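Local coordinates for protein tryptophan halogenase superfamily (PDB 6FRL) that probably catalyses the flavin-dependent halogenation of an aromatic substrate, preferring bromination over chlorination, at residues R273-Q278 with E306-L311; C248-V254 with N289-S295; F90-G95 with H400-R406; S98-H102 with A452-F457. All coordinates share one frame; numbering follows the deposited sequence.

Interaction 1 of 4, residues R273-Q278 with E306-L311; sequences RSAGWQ and ELMPHL
The guanidinium of Arg273 has the imidazole nitrogen His310 ND1 over one face, 3.6 Å above the Arg273 plane and displaced toward its rim, while Gln278 OE1 lies in that plane at the edge. The planes of the two flat groups are inclined by 33°. On the imidazole, Pro309 CB sits over the centre of one face, and at the edge His310 ND1 gives a hydrogen bond of 3.2 Å to Glu306 O, which fixes how the ring is turned. Arg273 NE donates to Gln278 OE1 over 3.0 Å, and NH2 of the same arginine reaches that oxygen too, a side-on grip of two nitrogens on one atom. Gln278 can answer because its CG lies anti to the backbone N (chi1 174°) and the chain beyond is extended, carrying the amide across to the backbone of His310. There Gln278 NE2 donates to His310 O over 2.7 Å, in the plane of its own amide but from above the carbonyl plane. At the far end Ser274 OG donates to Glu306 OE2 over 2.8 Å, approaching from above the carboxylate plane, and Ser274 N adds a weak bond to the same oxygen. The turn is secured from elsewhere by Trp412 and Thr409, which bond to the carbonyls of Arg273 and Ser274. Glutamine suits its place because one amide both accepts and donates: the arginine settles which end is oxygen, leaving Gln278 NE2 to donate to His310 O. The neighbouring positive charge would probably disfavour protonation of His310.

Interaction 2 of 4, residues C248-V254 with N289-S295; sequences CDAAYAV and NGLVFSS
Asn289 pairs with Val254 in an antiparallel ladder between strands 286-293 and 250-257, which is interrupted near Phe293 by a classic beta bulge. Val254 N donates to Asn289 O, and Asn289 N returns only a weak bond to Val254 O, the same carbonyl that receives Asn289 ND2 at 2.9 Å. Gly290, opposite Ala253 in a non-hydrogen-bonded pair, has no side chain, which lets the carbonyl of Tyr252 lie close against its CA. Leu291 then pairs with Tyr252 through two backbone bonds, Tyr252 N to Leu291 O and Leu291 N to Tyr252 O, each 2.9 Å. Val292 faces the other way, where its CG1 meets Cys248 CB at 3.5 Å; Trp277 and Phe324 pack on the same residue. Phe293 has CG between its backbone N and carbonyl carbon (chi1 65°), and the ring leans across the neighbouring strand. Ala250 CB, small enough to fit beneath, makes a CH-pi contact 4.2 Å from the Phe293 centroid, while Tyr252 CD2 approaches Phe293 CE1 at 3.7 Å with the rings oblique. Helix 300-307 packs over these two aromatic residues. Asp249 and Ala250 both face Phe293 and create the bulge: Asp249 N bonds to Phe293 O, and Ala250 N reaches the same oxygen weakly. Past Ser294, the Asp249 carboxylate clasps Ser295 with both syn lone pairs, OD1 taking Ser295 N at 2.8 Å and OD2 taking Ser295 OG at 3.0 Å.

Interaction 3 of 4, residues F90-G95 with H400-R406; sequences FLDWSG and HYKLNRR
The CZ corner of the Phe90 ring meets the edge of the His400 imidazole, where Phe90 CZ lies 3.7 Å from His400 CD2. The ring centroids are 5.2 Å apart and the planes meet at 49°, an oblique pairing; His400 itself is held by bonds to Glu351 and Phe396. Asp92 contributes its carbonyl: Arg406 NH1 donates to Asp92 O over 3.0 Å, nearly straight at 168° and in the guanidinium plane. A bend at chi3 (67°) turns the end of the arginine back to this oxygen, while its NH2 forms a salt bridge with Asp408. Trp93 lays its broad indole beside the end of helix 376-402. One face of its indole carries Phe90 CD1, Trp93 CE3 lies 3.7 Å from His400 O, and Trp93 CZ3 lies 4.1 Å from Tyr401 CD1. Its carbonyl accepts from the chain opposite, Arg405 N to Trp93 O at 3.2 Å. Ser94 then runs beside the base of Arg405, CB to CB 4.2 Å, and Gly95 adopts backbone angles at which a side chain would press on the carbonyl oxygen of Ser94. Asparagine suits position 404 because its amide donates to Tyr401 O while OD1 accepts from Arg406 N. This is an Asx turn just beyond the end of helix 376-402, set against the loop of the hairpin formed by strands 87-91 and 99-103.

Interaction 4 of 4, residues S98-H102 with A452-F457; sequences SDFIH and AIYDGF
Phe100 lies flat against the helix backbone, with Gly456 CA over the centre of its ring, 3.5 Å from the Phe100 centroid in a CH-pi contact. Glycine suits the spot because the bare CA lets an aromatic face come this close. Phe100 has CG between its own N and carbonyl carbon (chi1 80°), which carries the ring from the strand toward the helix. At the rim, near the ring plane, Ile453 CD1 meets Phe100 CE2 at 3.9 Å. Another part of the rim is turned to the face of Phe457 in an offset edge-to-face pair, planes at 66° and centroids 5.7 Å apart, with Phe100 CZ 4.1 Å from Phe457 CE2. His102, two residues along the strand, rests CD2 against the small Ala452 CB at 4.0 Å, while its NE2 bonds to Ser449 of the same helix and its ND1 to Glu351. Phe90 of the adjoining strand meets the Phe100 ring as well. Strand 99-102 and helix 452-456 run antiparallel at 176°, their axes 8.6 Å apart: alpha/beta packing of a helix along the edge strand of the mixed sheet.

Overall arrangement
All four contacts gather on one mixed sheet whose strands run 99-103, 87-91, 268-273, 276-282, 286-293, 250-257 and 314-323. Interactions 3 and 4 occupy the end with strand 99-103, their centres about 9 Å apart, joined by backbone bonds between neighbouring strands. Interactions 1 and 2, also about 9 Å apart, share the adjacent strands 276-282 and 286-293; interactions 2 and 4 lie farthest apart, about 22 Å between centres. Along the chain, interactions 1 and 2 interleave and are nested inside the long loops closed by 3 and 4. Trp277 touches Trp93 and Tyr401, linking interactions 1 and 3. Interactions 3 and 4 thus fasten late helices (376-402, 447-456) onto the sheet's edge, whereas 1 and 2 are local to its strands and helix 300-307.

Interaction 1 of 4, residues R273-Q278 with E306-L311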
# COMPACT_ATOMS: atom_id res chain seq x y z
N ARG B 273 -13.81 -28.12 -16.67
CA ARG B 273 -14.68 -29.08 -17.39
C ARG B 273 -15.45 -28.33 -18.48
O ARG B 273 -15.08 -27.20 -18.82
CB ARG B 273 -15.61 -29.84 -16.41
CG ARG B 273 -14.92 -30.56 -15.25
CD ARG B 273 -14.05 -31.71 -15.72
NE ARG B 273 -13.64 -32.55 -14.60
CZ ARG B 273 -12.64 -33.44 -14.65
NH1 ARG B 273 -11.94 -33.65 -15.78
NH2 ARG B 273 -12.35 -34.19 -13.59
N SER B 274 -16.50 -28.93 -19.03
CA SER B 274 -17.22 -28.39 -20.21
C SER B 274 -17.89 -27.05 -19.99
O SER B 274 -17.99 -26.27 -20.94
CB SER B 274 -18.27 -29.41 -20.76
OG SER B 274 -19.47 -29.42 -20.01
N ALA B 275 -18.37 -26.79 -18.77
CA ALA B 275 -19.13 -25.55 -18.52
C ALA B 275 -18.99 -25.03 -17.10
O ALA B 275 -19.98 -24.59 -16.48
CB ALA B 275 -20.60 -25.71 -18.90
N GLY B 276 -17.74 -25.03 -16.64
CA GLY B 276 -17.37 -24.68 -15.26
C GLY B 276 -16.15 -25.45 -14.83
O GLY B 276 -15.32 -25.81 -15.67
N TRP B 277 -16.05 -25.76 -13.54
CA TRP B 277 -14.83 -26.35 -13.00
C TRP B 277 -15.04 -27.18 -11.71
O TRP B 277 -15.95 -26.95 -10.94
CB TRP B 277 -13.77 -25.23 -12.79
CG TRP B 277 -14.22 -24.14 -11.89
CD1 TRP B 277 -14.90 -23.02 -12.25
CD2 TRP B 277 -14.04 -24.06 -10.48
NE1 TRP B 277 -15.17 -22.23 -11.14
CE2 TRP B 277 -14.66 -22.85 -10.03
CE3 TRP B 277 -13.43 -24.89 -9.53
CZ2 TRP B 277 -14.67 -22.46 -8.70
CZ3 TRP B 277 -13.44 -24.49 -8.20
CH2 TRP B 277 -14.08 -23.29 -7.80
N GLN B 278 -14.14 -28.13 -11.50
CA GLN B 278 -14.19 -29.05 -10.39
C GLN B 278 -13.09 -28.73 -9.36
O GLN B 278 -11.94 -28.44 -9.72
CB GLN B 278 -14.02 -30.49 -10.91
CG GLN B 278 -13.90 -31.60 -9.86
CD GLN B 278 -13.64 -32.97 -10.48
OE1 GLN B 278 -13.66 -33.13 -11.70
NE2 GLN B 278 -13.42 -33.97 -9.64
N GLU B 306 -20.13 -35.18 -15.11
CA GLU B 306 -18.76 -34.65 -15.06
C GLU B 306 -18.09 -34.88 -13.68
O GLU B 306 -16.91 -35.27 -13.61
CB GLU B 306 -18.76 -33.16 -15.43
CG GLU B 306 -19.39 -32.85 -16.78
CD GLU B 306 -18.96 -31.52 -17.37
OE1 GLU B 306 -19.11 -30.47 -16.70
OE2 GLU B 306 -18.46 -31.55 -18.51
N LEU B 307 -18.85 -34.66 -12.60
CA LEU B 307 -18.34 -34.68 -11.24
C LEU B 307 -18.09 -36.09 -10.73
O LEU B 307 -16.96 -36.43 -10.35
CB LEU B 307 -19.32 -33.95 -10.31
CG LEU B 307 -19.10 -33.74 -8.80
CD1 LEU B 307 -17.76 -33.12 -8.40
CD2 LEU B 307 -20.25 -32.92 -8.26
N MET B 308 -19.13 -36.92 -10.76
CA MET B 308 -19.15 -38.19 -9.99
C MET B 308 -18.19 -39.29 -10.45
O MET B 308 -17.75 -40.07 -9.62
CB MET B 308 -20.58 -38.72 -9.87
CG MET B 308 -21.53 -37.77 -9.09
SD MET B 308 -21.07 -37.37 -7.37
CE MET B 308 -20.98 -39.02 -6.70
N PRO B 309 -17.81 -39.33 -11.75
CA PRO B 309 -16.74 -40.28 -12.14
C PRO B 309 -15.30 -39.88 -11.81
O PRO B 309 -14.40 -40.66 -12.08
CB PRO B 309 -16.87 -40.37 -13.68
CG PRO B 309 -18.15 -39.70 -14.03
CD PRO B 309 -18.50 -38.75 -12.92
N HIS B 310 -15.09 -38.67 -11.27
CA HIS B 310 -13.73 -38.10 -11.09
C HIS B 310 -13.49 -37.55 -9.70
O HIS B 310 -12.72 -36.60 -9.53
CB HIS B 310 -13.47 -36.99 -12.13
CG HIS B 310 -13.49 -37.47 -13.54
ND1 HIS B 310 -14.41 -37.01 -14.47
CD2 HIS B 310 -12.72 -38.38 -14.18
CE1 HIS B 310 -14.20 -37.62 -15.62
NE2 HIS B 310 -13.19 -38.47 -15.47
N LEU B 311 -14.15 -38.13 -8.69
CA LEU B 311 -13.93 -37.74 -7.30
C LEU B 311 -12.58 -38.24 -6.77
O LEU B 311 -12.02 -39.18 -7.29
CB LEU B 311 -15.03 -38.28 -6.42
CG LEU B 311 -16.47 -37.90 -6.76
CD1 LEU B 311 -17.38 -38.60 -5.76
CD2 LEU B 311 -16.67 -36.39 -6.71

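Interaction 2 of 4, residues C248-V254 with N289-S295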
# COMPACT_ATOMS: atom_id res chain seq x y z
N CYS B 248 -20.90 -18.69 -14.01
CA CYS B 248 -21.37 -19.82 -13.22
C CYS B 248 -22.37 -19.37 -12.15
O CYS B 248 -22.22 -18.29 -11.53
CB CYS B 248 -20.21 -20.60 -12.64
SG CYS B 248 -19.17 -21.35 -13.92
N ASP B 249 -23.41 -20.18 -11.98
CA ASP B 249 -24.56 -19.85 -11.13
C ASP B 249 -25.07 -21.02 -10.26
O ASP B 249 -26.13 -20.91 -9.66
CB ASP B 249 -25.68 -19.31 -12.04
CG ASP B 249 -26.31 -20.39 -12.91
OD1 ASP B 249 -25.64 -21.35 -13.32
OD2 ASP B 249 -27.52 -20.28 -13.19
N ALA B 250 -24.31 -22.11 -10.15
CA ALA B 250 -24.72 -23.26 -9.34
C ALA B 250 -23.50 -24.09 -8.97
O ALA B 250 -22.42 -23.94 -9.58
CB ALA B 250 -25.69 -24.12 -10.12
N ALA B 251 -23.67 -24.97 -7.98
CA ALA B 251 -22.62 -25.89 -7.61
C ALA B 251 -23.12 -27.16 -6.92
O ALA B 251 -24.12 -27.13 -6.20
CB ALA B 251 -21.62 -25.18 -6.71
N TYR B 252 -22.39 -28.25 -7.13
CA TYR B 252 -22.58 -29.49 -6.40
C TYR B 252 -21.34 -29.78 -5.54
O TYR B 252 -20.21 -29.63 -5.99
CB TYR B 252 -22.79 -30.64 -7.38
CG TYR B 252 -24.21 -30.83 -7.87
CD1 TYR B 252 -25.20 -31.31 -7.03
CD2 TYR B 252 -24.55 -30.59 -9.21
CE1 TYR B 252 -26.48 -31.52 -7.49
CE2 TYR B 252 -25.82 -30.80 -9.68
CZ TYR B 252 -26.79 -31.26 -8.82
OH TYR B 252 -28.10 -31.44 -9.27
N ALA B 253 -21.54 -30.20 -4.29
CA ALA B 253 -20.43 -30.61 -3.43
C ALA B 253 -20.71 -31.98 -2.85
O ALA B 253 -21.88 -32.33 -2.59
CB ALA B 253 -20.21 -29.61 -2.31
N VAL B 254 -19.65 -32.75 -2.63
CA VAL B 254 -19.77 -34.06 -2.06
C VAL B 254 -18.43 -34.43 -1.40
O VAL B 254 -17.35 -34.25 -2.01
CB VAL B 254 -20.19 -35.09 -3.14
CG1 VAL B 254 -19.17 -35.18 -4.27
CG2 VAL B 254 -20.41 -36.49 -2.54
N ASN B 289 -15.01 -32.40 -2.55
CA ASN B 289 -15.13 -32.41 -4.01
C ASN B 289 -16.29 -31.51 -4.40
O ASN B 289 -17.24 -31.37 -3.65
CB ASN B 289 -15.42 -33.79 -4.57
CG ASN B 289 -14.50 -34.86 -4.06
OD1 ASN B 289 -13.62 -35.34 -4.79
ND2 ASN B 289 -14.70 -35.26 -2.79
N GLY B 290 -16.21 -30.93 -5.60
CA GLY B 290 -17.34 -30.21 -6.17
C GLY B 290 -17.19 -29.78 -7.63
O GLY B 290 -16.12 -29.84 -8.20
N LEU B 291 -18.30 -29.38 -8.22
CA LEU B 291 -18.33 -28.81 -9.53
C LEU B 291 -19.11 -27.51 -9.44
O LEU B 291 -20.25 -27.48 -8.95
CB LEU B 291 -19.02 -29.75 -10.54
CG LEU B 291 -18.80 -29.39 -12.02
CD1 LEU B 291 -17.58 -30.13 -12.56
CD2 LEU B 291 -20.02 -29.67 -12.89
N VAL B 292 -18.46 -26.43 -9.88
CA VAL B 292 -19.11 -25.12 -10.11
C VAL B 292 -19.43 -25.02 -11.61
O VAL B 292 -18.57 -25.33 -12.42
CB VAL B 292 -18.14 -23.97 -9.73
CG1 VAL B 292 -18.72 -22.60 -10.14
CG2 VAL B 292 -17.81 -24.04 -8.24
N PHE B 293 -20.62 -24.57 -11.98
CA PHE B 293 -21.00 -24.59 -13.41
C PHE B 293 -22.15 -23.65 -13.77
O PHE B 293 -22.84 -23.11 -12.90
CB PHE B 293 -21.36 -26.02 -13.81
CG PHE B 293 -22.57 -26.56 -13.11
CD1 PHE B 293 -22.48 -27.10 -11.83
CD2 PHE B 293 -23.83 -26.49 -13.72
CE1 PHE B 293 -23.60 -27.57 -11.18
CE2 PHE B 293 -24.97 -26.95 -13.08
CZ PHE B 293 -24.85 -27.50 -11.81
N SER B 294 -22.36 -23.47 -15.09
CA SER B 294 -23.50 -22.68 -15.65
C SER B 294 -24.71 -23.57 -15.98
O SER B 294 -24.64 -24.38 -16.88
CB SER B 294 -23.07 -21.93 -16.92
OG SER B 294 -24.15 -21.25 -17.54
N SER B 295 -25.82 -23.40 -15.26
CA SER B 295 -27.03 -24.22 -15.51
C SER B 295 -27.62 -23.96 -16.91
O SER B 295 -28.17 -24.87 -17.53
CB SER B 295 -28.10 -24.07 -14.39
OG SER B 295 -28.68 -22.79 -14.38

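Interaction 3 of 4, residues F90-G95 with H400-R406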
# COMPACT_ATOMS: atom_id res chain seq x y z
N PHE B 90 -4.04 -25.61 -11.36
CA PHE B 90 -5.04 -25.39 -12.43
C PHE B 90 -4.77 -26.34 -13.61
O PHE B 90 -3.70 -26.28 -14.25
CB PHE B 90 -5.03 -23.93 -12.89
CG PHE B 90 -5.58 -22.99 -11.86
CD1 PHE B 90 -6.94 -22.80 -11.74
CD2 PHE B 90 -4.74 -22.36 -10.95
CE1 PHE B 90 -7.45 -21.99 -10.74
CE2 PHE B 90 -5.26 -21.53 -9.96
CZ PHE B 90 -6.61 -21.34 -9.85
N LEU B 91 -5.74 -27.23 -13.85
CA LEU B 91 -5.65 -28.29 -14.87
C LEU B 91 -6.66 -28.04 -15.96
O LEU B 91 -7.84 -27.73 -15.66
CB LEU B 91 -5.86 -29.67 -14.25
CG LEU B 91 -4.82 -30.04 -13.18
CD1 LEU B 91 -5.16 -31.31 -12.43
CD2 LEU B 91 -3.44 -30.12 -13.81
N ASP B 92 -6.18 -28.11 -17.20
CA ASP B 92 -7.00 -28.07 -18.43
C ASP B 92 -7.70 -26.72 -18.71
O ASP B 92 -8.69 -26.72 -19.44
CB ASP B 92 -8.04 -29.23 -18.48
CG ASP B 92 -7.41 -30.61 -18.29
OD1 ASP B 92 -6.21 -30.86 -18.60
OD2 ASP B 92 -8.13 -31.49 -17.83
N TRP B 93 -7.21 -25.59 -18.18
CA TRP B 93 -7.82 -24.26 -18.48
C TRP B 93 -7.37 -23.70 -19.84
O TRP B 93 -8.01 -22.81 -20.41
CB TRP B 93 -7.58 -23.22 -17.35
CG TRP B 93 -8.37 -23.51 -16.10
CD1 TRP B 93 -8.20 -24.59 -15.26
CD2 TRP B 93 -9.48 -22.76 -15.58
NE1 TRP B 93 -9.13 -24.54 -14.24
CE2 TRP B 93 -9.93 -23.44 -14.42
CE3 TRP B 93 -10.13 -21.60 -15.97
CZ2 TRP B 93 -10.99 -22.97 -13.66
CZ3 TRP B 93 -11.19 -21.13 -15.20
CH2 TRP B 93 -11.61 -21.81 -14.06
N SER B 94 -6.24 -24.21 -20.33
CA SER B 94 -5.67 -23.79 -21.61
C SER B 94 -5.84 -24.84 -22.74
O SER B 94 -5.35 -24.63 -23.85
CB SER B 94 -4.19 -23.42 -21.42
OG SER B 94 -4.05 -22.14 -20.82
N GLY B 95 -6.57 -25.93 -22.47
CA GLY B 95 -6.68 -27.08 -23.35
C GLY B 95 -6.16 -28.34 -22.65
O GLY B 95 -5.36 -28.23 -21.71
N HIS B 400 -9.30 -15.36 -14.61
CA HIS B 400 -9.08 -16.78 -14.85
C HIS B 400 -9.96 -17.26 -16.06
O HIS B 400 -9.52 -18.04 -16.94
CB HIS B 400 -9.41 -17.62 -13.62
CG HIS B 400 -8.48 -17.45 -12.44
ND1 HIS B 400 -8.42 -16.30 -11.69
CD2 HIS B 400 -7.65 -18.35 -11.82
CE1 HIS B 400 -7.57 -16.47 -10.68
NE2 HIS B 400 -7.09 -17.70 -10.74
N TYR B 401 -11.20 -16.79 -16.09
CA TYR B 401 -12.11 -17.13 -17.18
C TYR B 401 -11.75 -16.37 -18.47
O TYR B 401 -11.72 -16.95 -19.55
CB TYR B 401 -13.56 -16.78 -16.80
CG TYR B 401 -14.18 -17.63 -15.71
CD1 TYR B 401 -14.60 -18.95 -15.98
CD2 TYR B 401 -14.40 -17.13 -14.42
CE1 TYR B 401 -15.18 -19.73 -14.99
CE2 TYR B 401 -14.99 -17.91 -13.43
CZ TYR B 401 -15.37 -19.21 -13.72
OH TYR B 401 -15.99 -19.99 -12.78
N LYS B 402 -11.49 -15.07 -18.32
CA LYS B 402 -11.16 -14.19 -19.43
C LYS B 402 -10.00 -14.66 -20.31
O LYS B 402 -10.03 -14.41 -21.51
CB LYS B 402 -10.87 -12.79 -18.90
CG LYS B 402 -10.58 -11.73 -19.98
CD LYS B 402 -11.69 -11.66 -21.02
CE LYS B 402 -11.68 -10.36 -21.80
NZ LYS B 402 -12.67 -10.42 -22.93
N LEU B 403 -8.99 -15.31 -19.71
CA LEU B 403 -7.77 -15.73 -20.41
C LEU B 403 -7.71 -17.22 -20.81
O LEU B 403 -6.67 -17.72 -21.31
CB LEU B 403 -6.55 -15.41 -19.54
CG LEU B 403 -6.38 -13.97 -19.06
CD1 LEU B 403 -5.10 -13.86 -18.25
CD2 LEU B 403 -6.32 -13.02 -20.25
N ASN B 404 -8.80 -17.94 -20.61
CA ASN B 404 -8.81 -19.36 -20.94
C ASN B 404 -8.53 -19.55 -22.45
O ASN B 404 -8.81 -18.66 -23.25
CB ASN B 404 -10.12 -20.00 -20.48
CG ASN B 404 -11.18 -19.99 -21.55
OD1 ASN B 404 -11.19 -20.86 -22.42
ND2 ASN B 404 -12.11 -19.03 -21.47
N ARG B 405 -7.95 -20.69 -22.81
CA ARG B 405 -7.65 -21.04 -24.20
C ARG B 405 -8.38 -22.34 -24.68
O ARG B 405 -7.92 -23.05 -25.58
CB ARG B 405 -6.13 -21.16 -24.39
CG ARG B 405 -5.37 -19.86 -24.30
CD ARG B 405 -4.05 -20.02 -25.08
NE ARG B 405 -3.08 -18.94 -24.83
CZ ARG B 405 -2.46 -18.19 -25.76
NH1 ARG B 405 -2.67 -18.38 -27.07
NH2 ARG B 405 -1.62 -17.24 -25.38
N ARG B 406 -9.53 -22.63 -24.09
CA ARG B 406 -10.27 -23.84 -24.42
C ARG B 406 -11.12 -23.56 -25.65
O ARG B 406 -11.78 -22.54 -25.71
CB ARG B 406 -11.14 -24.27 -23.23
CG ARG B 406 -10.37 -24.95 -22.11
CD ARG B 406 -11.29 -25.34 -20.97
NE ARG B 406 -12.26 -26.39 -21.32
CZ ARG B 406 -12.14 -27.68 -21.05
NH1 ARG B 406 -11.08 -28.17 -20.40
NH2 ARG B 406 -13.09 -28.52 -21.45

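Interaction 4 of 4, residues S98-H102 with A452-F457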
# COMPACT_ATOMS: atom_id res chain seq x y z
N SER B 98 -3.02 -29.06 -20.06
CA SER B 98 -2.45 -27.84 -19.48
C SER B 98 -2.38 -27.98 -17.94
O SER B 98 -3.19 -28.67 -17.33
CB SER B 98 -3.24 -26.58 -19.87
OG SER B 98 -4.45 -26.45 -19.12
N ASP B 99 -1.38 -27.35 -17.34
CA ASP B 99 -0.99 -27.64 -15.96
C ASP B 99 -0.08 -26.52 -15.41
O ASP B 99 1.07 -26.39 -15.87
CB ASP B 99 -0.30 -29.00 -15.94
CG ASP B 99 0.04 -29.50 -14.53
OD1 ASP B 99 -0.07 -28.74 -13.54
OD2 ASP B 99 0.46 -30.68 -14.43
N PHE B 100 -0.61 -25.71 -14.48
CA PHE B 100 0.20 -24.76 -13.72
C PHE B 100 -0.22 -24.65 -12.24
O PHE B 100 -1.33 -25.03 -11.88
CB PHE B 100 0.25 -23.40 -14.42
CG PHE B 100 -0.97 -22.53 -14.21
CD1 PHE B 100 -2.07 -22.63 -15.08
CD2 PHE B 100 -1.00 -21.58 -13.18
CE1 PHE B 100 -3.19 -21.82 -14.90
CE2 PHE B 100 -2.13 -20.77 -12.99
CZ PHE B 100 -3.23 -20.88 -13.84
N ILE B 101 0.70 -24.19 -11.39
CA ILE B 101 0.43 -24.01 -9.96
C ILE B 101 0.57 -22.52 -9.54
O ILE B 101 1.65 -21.89 -9.77
CB ILE B 101 1.38 -24.86 -9.07
CG1 ILE B 101 1.10 -26.34 -9.27
CG2 ILE B 101 1.15 -24.57 -7.60
CD1 ILE B 101 2.10 -27.29 -8.60
N HIS B 102 -0.47 -22.00 -8.89
CA HIS B 102 -0.44 -20.69 -8.20
C HIS B 102 -0.01 -20.90 -6.78
O HIS B 102 -0.79 -21.39 -5.97
CB HIS B 102 -1.81 -19.99 -8.23
CG HIS B 102 -1.86 -18.70 -7.47
ND1 HIS B 102 -3.05 -18.10 -7.10
CD2 HIS B 102 -0.87 -17.92 -6.97
CE1 HIS B 102 -2.79 -17.02 -6.38
NE2 HIS B 102 -1.48 -16.88 -6.31
N ALA B 452 1.39 -15.30 -11.76
CA ALA B 452 1.11 -16.74 -11.87
C ALA B 452 -0.03 -17.03 -12.84
O ALA B 452 -0.01 -18.02 -13.59
CB ALA B 452 0.80 -17.35 -10.51
N ILE B 453 -1.04 -16.17 -12.83
CA ILE B 453 -2.17 -16.35 -13.72
C ILE B 453 -1.80 -15.93 -15.16
O ILE B 453 -2.09 -16.67 -16.11
CB ILE B 453 -3.42 -15.62 -13.17
CG1 ILE B 453 -3.75 -16.11 -11.73
CG2 ILE B 453 -4.61 -15.80 -14.12
CD1 ILE B 453 -3.78 -17.62 -11.51
N TYR B 454 -1.12 -14.78 -15.31
CA TYR B 454 -0.71 -14.36 -16.65
C TYR B 454 0.13 -15.47 -17.30
O TYR B 454 -0.19 -15.92 -18.40
CB TYR B 454 0.06 -13.03 -16.64
CG TYR B 454 -0.77 -11.80 -16.27
CD1 TYR B 454 -1.97 -11.53 -16.89
CD2 TYR B 454 -0.32 -10.88 -15.31
CE1 TYR B 454 -2.72 -10.39 -16.56
CE2 TYR B 454 -1.04 -9.75 -14.97
CZ TYR B 454 -2.25 -9.50 -15.59
OH TYR B 454 -2.98 -8.38 -15.28
N ASP B 455 1.11 -15.97 -16.56
CA ASP B 455 1.98 -17.02 -17.07
C ASP B 455 1.26 -18.34 -17.28
O ASP B 455 1.48 -19.02 -18.28
CB ASP B 455 3.19 -17.24 -16.16
CG ASP B 455 3.90 -18.50 -16.47
OD1 ASP B 455 4.56 -18.50 -17.52
OD2 ASP B 455 3.76 -19.48 -15.68
N GLY B 456 0.39 -18.72 -16.36
CA GLY B 456 -0.41 -19.96 -16.50
C GLY B 456 -1.29 -20.00 -17.75
O GLY B 456 -1.46 -21.06 -18.36
N PHE B 457 -1.86 -18.86 -18.13
CA PHE B 457 -2.62 -18.77 -19.38
C PHE B 457 -1.84 -18.31 -20.60
O PHE B 457 -2.43 -18.05 -21.61
CB PHE B 457 -3.84 -17.87 -19.19
CG PHE B 457 -4.88 -18.47 -18.30
CD1 PHE B 457 -5.84 -19.31 -18.82
CD2 PHE B 457 -4.88 -18.20 -16.95
CE1 PHE B 457 -6.81 -19.85 -18.00
CE2 PHE B 457 -5.83 -18.76 -16.12
CZ PHE B 457 -6.80 -19.58 -16.64